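Local coordinates for molinate hydrolase (Gulosibacter molinativorax, PDB 4UB9), which hydrolyses the thiocarbamate herbicide molinate and is a zinc-dependent member of the amidohydrolase family, at the interface of chains A and B and the interface of chains A and C. Sequence-based numbering; all coordinates share one arbitrary frame. Chains: chain A/B/C, Molinate hydrolase.

Contact 1: the interface of chains A and B. Residues chain A 109, 380-381, 384; chain B 196-199.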
loop_
_atom_site.group_PDB
_atom_site.type_symbol
_atom_site.label_atom_id
_atom_site.label_comp_id
_atom_site.label_asym_id
_atom_site.label_seq_id
_atom_site.Cartn_x
_atom_site.Cartn_y
_atom_site.Cartn_z
ATOM N N ARG A 109 -8.032 8.262 -8.937
ATOM C CA ARG A 109 -8.589 7.033 -9.479
ATOM C C ARG A 109 -9.028 7.214 -10.915
ATOM O O ARG A 109 -9.448 8.290 -11.284
ATOM C CB ARG A 109 -9.829 6.612 -8.727
ATOM C CG ARG A 109 -9.669 6.546 -7.254
ATOM C CD ARG A 109 -11.005 6.420 -6.520
ATOM N NE ARG A 109 -10.692 6.268 -5.115
ATOM C CZ ARG A 109 -10.495 5.091 -4.535
ATOM N NH1 ARG A 109 -10.648 3.969 -5.228
ATOM N NH2 ARG A 109 -10.121 5.022 -3.250
ATOM N N ASP A 380 -18.167 7.046 -14.949
ATOM C CA ASP A 380 -18.016 6.141 -13.785
ATOM C C ASP A 380 -17.370 6.838 -12.599
ATOM O O ASP A 380 -17.691 6.552 -11.438
ATOM C CB ASP A 380 -17.221 4.869 -14.099
ATOM C CG ASP A 380 -18.029 3.821 -14.788
ATOM O OD1 ASP A 380 -19.267 3.766 -14.620
ATOM O OD2 ASP A 380 -17.412 3.003 -15.488
ATOM N N ILE A 381 -16.440 7.735 -12.883
ATOM C CA ILE A 381 -15.752 8.501 -11.816
ATOM C C ILE A 381 -16.637 9.615 -11.263
ATOM O O ILE A 381 -16.657 9.872 -10.063
ATOM C CB ILE A 381 -14.429 9.107 -12.330
ATOM C CG1 ILE A 381 -13.420 7.995 -12.636
ATOM C CG2 ILE A 381 -13.822 10.106 -11.342
ATOM C CD1 ILE A 381 -12.748 7.453 -11.396
ATOM N N ASP A 384 -19.203 8.327 -8.793
ATOM C CA ASP A 384 -18.733 8.100 -7.413
ATOM C C ASP A 384 -18.927 9.295 -6.503
ATOM O O ASP A 384 -18.842 9.156 -5.290
ATOM C CB ASP A 384 -17.214 7.812 -7.356
ATOM C CG ASP A 384 -16.821 6.401 -7.825
ATOM O OD1 ASP A 384 -17.667 5.624 -8.321
ATOM O OD2 ASP A 384 -15.610 6.086 -7.695
ATOM N N MET B 196 -9.307 2.568 -8.878
ATOM C CA MET B 196 -10.397 2.523 -9.888
ATOM C C MET B 196 -11.639 3.123 -9.284
ATOM O O MET B 196 -11.705 3.306 -8.064
ATOM C CB MET B 196 -10.668 1.078 -10.307
ATOM C CG MET B 196 -11.297 0.250 -9.207
ATOM S SD MET B 196 -11.286 -1.520 -9.514
ATOM C CE MET B 196 -12.306 -1.555 -10.987
ATOM N N SER B 197 -12.609 3.468 -10.119
ATOM C CA SER B 197 -13.860 4.005 -9.619
ATOM C C SER B 197 -14.619 2.952 -8.884
ATOM O O SER B 197 -14.587 1.766 -9.224
ATOM C CB SER B 197 -14.750 4.538 -10.733
ATOM O OG SER B 197 -15.124 3.524 -11.631
ATOM N N ARG B 198 -15.242 3.361 -7.803
ATOM C CA ARG B 198 -16.084 2.448 -7.012
ATOM C C ARG B 198 -17.265 1.994 -7.884
ATOM O O ARG B 198 -17.659 0.846 -7.865
ATOM C CB ARG B 198 -16.565 3.161 -5.755
ATOM C CG ARG B 198 -17.473 2.349 -4.862
ATOM C CD ARG B 198 -17.835 3.145 -3.620
ATOM N NE ARG B 198 -18.324 4.523 -3.854
ATOM C CZ ARG B 198 -19.427 4.886 -4.505
ATOM N NH1 ARG B 198 -20.236 3.989 -5.069
ATOM N NH2 ARG B 198 -19.713 6.177 -4.597
ATOM N N THR B 199 -17.788 2.898 -8.694
ATOM C CA THR B 199 -18.947 2.550 -9.537
ATOM C C THR B 199 -18.598 1.364 -10.459
ATOM O O THR B 199 -19.378 0.453 -10.625
ATOM C CB THR B 199 -19.356 3.750 -10.387
ATOM O OG1 THR B 199 -19.692 4.838 -9.517
ATOM C CG2 THR B 199 -20.541 3.413 -11.273
#

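Contact 2: the interface of chains A and C. Residues chain A 219-221, 261, 263-264; chain C 286-287, 290.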
loop_
_atom_site.group_PDB
_atom_site.type_symbol
_atom_site.label_atom_id
_atom_site.label_comp_id
_atom_site.label_asym_id
_atom_site.label_seq_id
_atom_site.Cartn_x
_atom_site.Cartn_y
_atom_site.Cartn_z
ATOM N N LEU A 219 20.428 14.711 -17.221
ATOM C CA LEU A 219 21.312 14.995 -18.353
ATOM C C LEU A 219 22.026 16.292 -18.236
ATOM O O LEU A 219 21.569 17.190 -17.533
ATOM C CB LEU A 219 20.526 15.045 -19.656
ATOM C CG LEU A 219 19.787 13.760 -20.068
ATOM C CD1 LEU A 219 19.010 14.008 -21.354
ATOM C CD2 LEU A 219 20.724 12.581 -20.233
ATOM N N PRO A 220 23.184 16.409 -18.920
ATOM C CA PRO A 220 23.891 17.689 -18.957
ATOM C C PRO A 220 23.285 18.567 -20.036
ATOM O O PRO A 220 22.627 18.061 -20.934
ATOM C CB PRO A 220 25.327 17.290 -19.283
ATOM C CG PRO A 220 25.205 16.024 -20.044
ATOM C CD PRO A 220 23.947 15.340 -19.575
ATOM N N PRO A 221 23.516 19.869 -19.960
ATOM C CA PRO A 221 22.896 20.857 -20.822
ATOM C C PRO A 221 23.072 20.592 -22.298
ATOM O O PRO A 221 22.145 20.774 -23.092
ATOM C CB PRO A 221 23.627 22.155 -20.458
ATOM C CG PRO A 221 24.159 21.950 -19.110
ATOM C CD PRO A 221 24.378 20.478 -18.932
ATOM N N SER A 261 18.344 22.275 -13.091
ATOM C CA SER A 261 19.290 23.352 -12.751
ATOM C C SER A 261 18.981 24.585 -13.556
ATOM O O SER A 261 18.372 24.512 -14.631
ATOM C CB SER A 261 20.741 22.956 -13.045
ATOM O OG SER A 261 20.955 22.827 -14.431
ATOM N N ARG A 263 20.936 26.458 -15.194
ATOM C CA ARG A 263 21.687 26.263 -16.423
ATOM C C ARG A 263 20.920 25.470 -17.490
ATOM O O ARG A 263 20.898 25.818 -18.666
ATOM C CB ARG A 263 22.901 25.457 -16.000
ATOM C CG ARG A 263 24.006 25.326 -16.981
ATOM C CD ARG A 263 25.249 24.963 -16.188
ATOM N NE ARG A 263 25.468 23.521 -16.108
ATOM C CZ ARG A 263 26.614 22.912 -16.451
ATOM N NH1 ARG A 263 27.635 23.608 -16.877
ATOM N NH2 ARG A 263 26.731 21.607 -16.371
ATOM N N VAL A 264 20.310 24.382 -17.058
ATOM C CA VAL A 264 19.553 23.514 -17.985
ATOM C C VAL A 264 18.217 24.174 -18.335
ATOM O O VAL A 264 17.733 24.128 -19.454
ATOM C CB VAL A 264 19.316 22.116 -17.382
ATOM C CG1 VAL A 264 18.244 21.355 -18.151
ATOM C CG2 VAL A 264 20.623 21.323 -17.366
ATOM N N LEU C 286 24.123 14.708 -12.284
ATOM C CA LEU C 286 25.235 15.439 -12.944
ATOM C C LEU C 286 25.158 16.928 -12.731
ATOM O O LEU C 286 26.132 17.594 -12.402
ATOM C CB LEU C 286 25.244 15.189 -14.439
ATOM C CG LEU C 286 25.507 13.769 -14.855
ATOM C CD1 LEU C 286 25.483 13.627 -16.379
ATOM C CD2 LEU C 286 26.847 13.332 -14.312
ATOM N N GLU C 287 23.980 17.488 -12.911
ATOM C CA GLU C 287 23.819 18.936 -12.691
ATOM C C GLU C 287 23.999 19.320 -11.226
ATOM O O GLU C 287 24.454 20.406 -10.904
ATOM C CB GLU C 287 22.483 19.404 -13.222
ATOM C CG GLU C 287 22.501 19.613 -14.716
ATOM C CD GLU C 287 23.599 20.582 -15.132
ATOM O OE1 GLU C 287 23.580 21.809 -14.759
ATOM O OE2 GLU C 287 24.512 20.093 -15.847
ATOM N N ASN C 290 27.682 19.329 -10.684
ATOM C CA ASN C 290 28.249 20.547 -11.254
ATOM C C ASN C 290 28.010 21.733 -10.365
ATOM O O ASN C 290 28.893 22.554 -10.127
ATOM C CB ASN C 290 27.702 20.839 -12.639
ATOM C CG ASN C 290 28.330 22.083 -13.240
ATOM O OD1 ASN C 290 29.517 22.092 -13.613
ATOM N ND2 ASN C 290 27.543 23.132 -13.365
HETATM O O HOH W 1 21.688 16.338 -14.355
#

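Contact 1: the interface of chains A and B
Helix 379-383 of chain A, with A:Asp384 directly after it and A:Arg109 on a separate loop, meets the start of helix 198-209 of chain B and the short run of B:Met196 and B:Ser197 leading into it. The contact is a worked example of helix capping supplied by a neighbouring subunit: the carboxylate of A:Asp384 takes up N-H groups in the first turn of the partner's helix. Its OD2 accepts from B:Arg198 N at 2.8 Å, on the syn side and 18° out of the carboxylate plane. OD1 is held twice, receiving B:Thr199 N at 2.8 Å through its syn lone pair and the hydroxyl B:Thr199 OG1 at 2.5 Å nearly along the C-O bond. The bonds to both oxygens should restrain the carboxylate from turning, and its negative charge would suit the positive end of the helix dipole. B:Arg198 closes over the same group: its chain runs out with CG opposite the backbone N, then bends at chi3 (50°), so that the guanidinium lays one face over A:Asp384 OD1, which sits 4.2 Å above the plane. This is proximity of opposite charges without direct contact of the charged atoms. Farther along, A:Arg109 is extended from CG to NE and presents NH1 to the backbone carbonyl B:Met196 O at 3.1 Å; B:Met196 O lies at the guanidinium edge, 5° out of its plane, and NH1 comes in the carbonyl plane. Between these polar anchors, the delta-methyl A:Ile381 CD1 rests on B:Ser197 CB at 3.6 Å, a small apolar spacer. The patch lies on the surface of the amidohydrolase fold, where one short helix and the residue after it meet the start of a longer helix, and the two-fold symmetry of the interface repeats it with the chains exchanged.

Contact 2: the interface of chains A and C
C:Glu287 reaches from helix 286-294 to A:Arg263, whose guanidinium takes the carboxylate side-on, one nitrogen to each oxygen. A:Arg263 NE donates to C:Glu287 OE1 at 2.9 Å. A:Arg263 NH2 forms a salt bridge with C:Glu287 OE2 at 2.7 Å; both bonds are nearly straight and use syn lone pairs, and the two planes are nearly coplanar. OE1 also accepts from the hydroxyl A:Ser261 OG at 2.8 Å, which arrives on the anti side and tilted from the carboxylate plane. Together these bonds should fix the rotation of the carboxylate, which a bend at chi2 (-56°) helps to fold towards them. Around this pair, the C:Asn290 amide stacks on one face of the guanidinium, its ND2 3.2 Å above the plane and over the centre, and A:Pro221 CG of its own chain lies near the rim of the opposite face. With an alanine at A:Arg263, the C:Glu287 carboxylate would probably be left without its opposite charge and the C:Asn290 amide without the surface it stacks on. Farther out, A:Ser261 caps the start of helix 262-275, its OG accepting from A:Val264 N at 3.1 Å; accepting there probably leaves the hydroxyl to donate to the glutamate. A methyl of A:Val264, CG2, packs against C:Glu287 CG at 3.7 Å, and A:Pro220 lies alongside C:Leu286. Water 1 links the C:Glu287 backbone N (2.9 Å) with A:Leu219 O by a longer contact. The case illustrates how a side chain at a helix start can be locked into a notch between two helix starts of a partner. It joins chains A and C of the deposited tetramer, and since helix 286-294 closely follows the zinc ligand C:His282 in sequence, it may also steady the neighbourhood of the metal site.

Contact 1 and contact 2 lie about 41 Å apart, measured between the centres of their C-alpha atoms, and share no residue. Chain A offers a different surface to each partner, and both interfaces are two-fold symmetric, so every subunit carries both halves of each. Two distinct two-fold interfaces meeting in one chain are consistent with the four-chain deposited assembly, although the structure alone does not prove that this tetramer forms in solution. A common theme runs through both: an acidic side chain of one subunit is received where helices of its neighbour begin, chiefly by backbone N-H groups, with a threonine hydroxyl, in contact 1, and by an arginine and a serine side chain in contact 2.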